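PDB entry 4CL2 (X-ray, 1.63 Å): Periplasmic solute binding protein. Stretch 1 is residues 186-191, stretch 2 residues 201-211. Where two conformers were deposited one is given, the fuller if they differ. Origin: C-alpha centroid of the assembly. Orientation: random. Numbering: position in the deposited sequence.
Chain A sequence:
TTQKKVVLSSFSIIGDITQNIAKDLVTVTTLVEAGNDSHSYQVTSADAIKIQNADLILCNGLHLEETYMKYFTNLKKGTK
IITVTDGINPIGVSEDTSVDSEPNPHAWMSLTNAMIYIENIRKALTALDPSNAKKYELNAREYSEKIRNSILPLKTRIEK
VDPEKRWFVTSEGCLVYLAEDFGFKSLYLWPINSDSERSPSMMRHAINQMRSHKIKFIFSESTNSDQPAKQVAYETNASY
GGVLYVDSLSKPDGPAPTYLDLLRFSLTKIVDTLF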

# COMPACT_ATOMS: atom_id res chain seq x y z
N SER A 186 13.06 3.99 9.43
CA SER A 186 12.96 4.02 7.92
C SER A 186 13.85 5.24 7.49
O SER A 186 14.08 6.26 8.24
N LEU A 187 14.41 5.08 6.32
CA LEU A 187 15.17 6.12 5.63
C LEU A 187 14.77 5.96 4.18
O LEU A 187 14.48 4.85 3.75
N TYR A 188 14.68 7.08 3.47
CA TYR A 188 14.25 7.04 2.08
C TYR A 188 14.73 8.27 1.36
O TYR A 188 15.21 9.23 1.98
N LEU A 189 14.59 8.24 0.03
CA LEU A 189 15.12 9.32 -0.85
C LEU A 189 14.07 10.40 -1.23
O LEU A 189 14.45 11.56 -1.48
N TRP A 190 12.81 10.02 -1.30
CA TRP A 190 11.67 10.93 -1.50
C TRP A 190 10.43 10.35 -0.90
O TRP A 190 10.20 9.15 -0.93
N PRO A 191 9.52 11.19 -0.34
CA PRO A 191 8.34 10.65 0.39
C PRO A 191 7.32 9.88 -0.48
O PRO A 191 6.84 8.79 -0.12
N SER A 201 18.67 17.28 -1.23
CA SER A 201 18.98 17.29 0.23
C SER A 201 18.53 15.97 0.88
O SER A 201 19.20 15.43 1.78
N MET A 202 17.43 15.42 0.41
CA MET A 202 16.99 14.14 1.01
C MET A 202 17.94 12.99 0.65
O MET A 202 18.24 12.12 1.48
N MET A 203 18.48 13.03 -0.56
CA MET A 203 19.53 12.06 -0.92
C MET A 203 20.76 12.21 -0.06
O MET A 203 21.26 11.22 0.51
N ARG A 204 21.27 13.45 0.05
CA ARG A 204 22.44 13.69 0.90
C ARG A 204 22.23 13.15 2.35
O ARG A 204 23.11 12.54 2.96
N HIS A 205 21.05 13.40 2.89
CA HIS A 205 20.72 12.93 4.25
C HIS A 205 20.75 11.41 4.38
O HIS A 205 21.32 10.86 5.34
N ALA A 206 20.15 10.73 3.40
CA ALA A 206 20.16 9.28 3.45
C ALA A 206 21.55 8.73 3.37
O ALA A 206 21.89 7.75 4.05
N ILE A 207 22.39 9.36 2.53
CA ILE A 207 23.74 8.89 2.41
C ILE A 207 24.44 9.04 3.75
O ILE A 207 25.13 8.12 4.22
N ASN A 208 24.25 10.21 4.36
CA ASN A 208 24.89 10.48 5.63
C ASN A 208 24.41 9.53 6.71
O ASN A 208 25.22 8.97 7.47
N GLN A 209 23.11 9.29 6.72
CA GLN A 209 22.52 8.37 7.73
C GLN A 209 22.97 6.93 7.58
O GLN A 209 23.28 6.26 8.55
N MET A 210 23.08 6.46 6.34
CA MET A 210 23.58 5.12 6.10
C MET A 210 25.01 4.89 6.52
O MET A 210 25.35 3.83 7.05
N ARG A 211 25.88 5.86 6.24
CA ARG A 211 27.25 5.75 6.70
C ARG A 211 27.30 5.75 8.22
O ARG A 211 27.93 4.90 8.84

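Packing of residues 186-191, which open in a strand, against helix 201-211 in a periplasmic solute binding protein. The two axes approach to 8.3 Å with an angle of 136° between their N-to-C directions, and the contact buries 451 Å², both sides summed. At its centre lies Ala206, whose CA-to-CB bond points toward the first stretch. Here the backbones come close: Leu187 CA is 6.3 Å from Ala206 CA, and Leu189 CA 5.2 Å from Met203 CA. Leu189 leaves its backbone sideways, but its m,t rotamer (chi1 -51°, chi2 -175°) brings the end nearer the helix, so that Leu189 CD2 rests 3.7 Å from Ala206 CB. Leu189 CD1 lies 4.4 Å from Met203 CE, a looser contact; the CA-to-CB bond of Met203 points sideways, and the side chain is t,t,m.

Farther along the helix in the C-terminal direction, the CA-to-CB bond of Leu187 points toward the helix. Its chi1 of -97° falls between wells, while chi2 is t. Leu187 CD1 packs 3.4 Å from Gln209 CB and 4.0 Å from Met210 CG, meeting the aliphatic parts of both side chains; Leu187 CD2 reaches 4.0 Å from His205 CD2, approaching the imidazole obliquely.

At the other end, Met202 points toward the first stretch and is m,t,p. The final p turn places the methyl among several partners: Met202 CE is 3.7 Å from Tyr188 CE1 and 3.7 Å from Trp190 CA, while Met202 SD is 3.8 Å from Pro191 CD. Tyr188 starts away from the helix, yet with chi1 p its ring swings back to meet that methyl obliquely. Trp190, also p at chi1, meets Met202 through its backbone; its side chain comes no nearer than CB, 5.0 Å from Met202 SD. Leu189 O, 3.3 Å from Met202 CB, brings the backbone itself into the packing.

No direct hydrogen bond joins the stretches; their polar link is water 1, which donates to Tyr188 O at 2.7 Å and to Met202 O at 2.9 Å. Met202 O also accepts the helical bond from Ala206 N at 3.0 Å, so the water uses a carbonyl already engaged in the helix. Farther out, Gln209 adopts m,m and presents its CB to Leu187, while its amide finds partners beyond the contact, as does His205 ND1 elsewhere in the structure. Ile207 points away, and Ser186, Ser201, Arg204 and Arg211 are out of reach.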

# COMPACT_ATOMS: atom_id res chain seq x y z
CB SER A 186 11.47 4.05 7.27
OG SER A 186 11.17 3.17 6.05
CB LEU A 187 16.66 5.91 5.72
CG LEU A 187 17.54 6.60 6.74
CD1 LEU A 187 18.98 6.20 6.38
CD2 LEU A 187 17.38 8.11 6.68
CB TYR A 188 12.75 6.82 1.91
CG TYR A 188 11.90 7.73 2.75
CD1 TYR A 188 11.61 9.02 2.33
CD2 TYR A 188 11.46 7.32 4.02
CE1 TYR A 188 10.83 9.86 3.13
CE2 TYR A 188 10.72 8.17 4.83
CZ TYR A 188 10.37 9.39 4.37
OH TYR A 188 9.62 10.19 5.21
CB LEU A 189 15.73 8.67 -2.11
CG LEU A 189 16.72 7.55 -1.87
CD1 LEU A 189 17.36 7.06 -3.18
CD2 LEU A 189 17.82 7.99 -0.95
CB TRP A 190 11.51 11.31 -3.02
CG TRP A 190 11.37 10.09 -3.93
CD1 TRP A 190 10.25 9.38 -4.14
CD2 TRP A 190 12.41 9.40 -4.65
NE1 TRP A 190 10.51 8.34 -5.00
CE2 TRP A 190 11.82 8.32 -5.31
CE3 TRP A 190 13.76 9.61 -4.80
CZ2 TRP A 190 12.56 7.44 -6.10
CZ3 TRP A 190 14.49 8.75 -5.63
CH2 TRP A 190 13.87 7.69 -6.28
CB PRO A 191 7.65 11.94 0.94
CG PRO A 191 8.69 13.00 0.84
CD PRO A 191 9.63 12.66 -0.27
CB SER A 201 18.34 18.50 0.94
OG SER A 201 16.94 18.50 0.76
CB MET A 202 15.60 13.81 0.58
CG MET A 202 14.57 14.71 1.22
SD MET A 202 12.94 14.05 0.86
CE MET A 202 13.09 12.43 1.62
CB MET A 203 19.88 12.14 -2.40
CG MET A 203 20.84 11.06 -2.88
SD MET A 203 21.00 11.17 -4.70
CE MET A 203 19.63 10.23 -5.31
CB ARG A 204 22.79 15.18 0.92
CG ARG A 204 23.16 15.76 -0.47
CD ARG A 204 23.84 17.12 -0.38
NE ARG A 204 23.03 18.16 0.28
CZ ARG A 204 22.18 18.99 -0.32
NH1 ARG A 204 22.02 18.99 -1.63
NH2 ARG A 204 21.49 19.86 0.41
CB HIS A 205 19.35 13.47 4.65
CG HIS A 205 18.87 12.98 5.98
ND1 HIS A 205 19.37 13.45 7.17
CD2 HIS A 205 17.88 12.11 6.31
CE1 HIS A 205 18.76 12.85 8.18
NE2 HIS A 205 17.86 12.02 7.69
CB ALA A 206 19.30 8.69 2.34
CB ILE A 207 24.49 9.65 1.25
CG1 ILE A 207 23.90 9.16 -0.08
CG2 ILE A 207 25.97 9.46 1.32
CD1 ILE A 207 24.28 10.02 -1.26
CB ASN A 208 24.69 11.96 5.98
CG ASN A 208 25.62 12.86 5.20
OD1 ASN A 208 26.70 12.45 4.85
ND2 ASN A 208 25.19 14.05 4.87
CB GLN A 209 21.04 8.49 7.75
CG GLN A 209 20.52 9.80 8.31
CD GLN A 209 20.75 9.88 9.81
OE1 GLN A 209 20.55 8.90 10.53
NE2 GLN A 209 21.20 11.03 10.29
CB MET A 210 23.42 4.77 4.63
CG MET A 210 21.97 4.50 4.25
SD MET A 210 21.64 4.20 2.47
CE MET A 210 22.32 2.58 2.32
CB ARG A 211 28.09 6.87 6.15
CG ARG A 211 28.36 6.74 4.67
CD ARG A 211 29.67 7.38 4.33
NE ARG A 211 30.81 6.89 5.14
CZ ARG A 211 31.56 7.62 6.00
NH1 ARG A 211 31.33 8.91 6.23
NH2 ARG A 211 32.57 7.05 6.64
O HOH W 1 16.68 10.86 3.62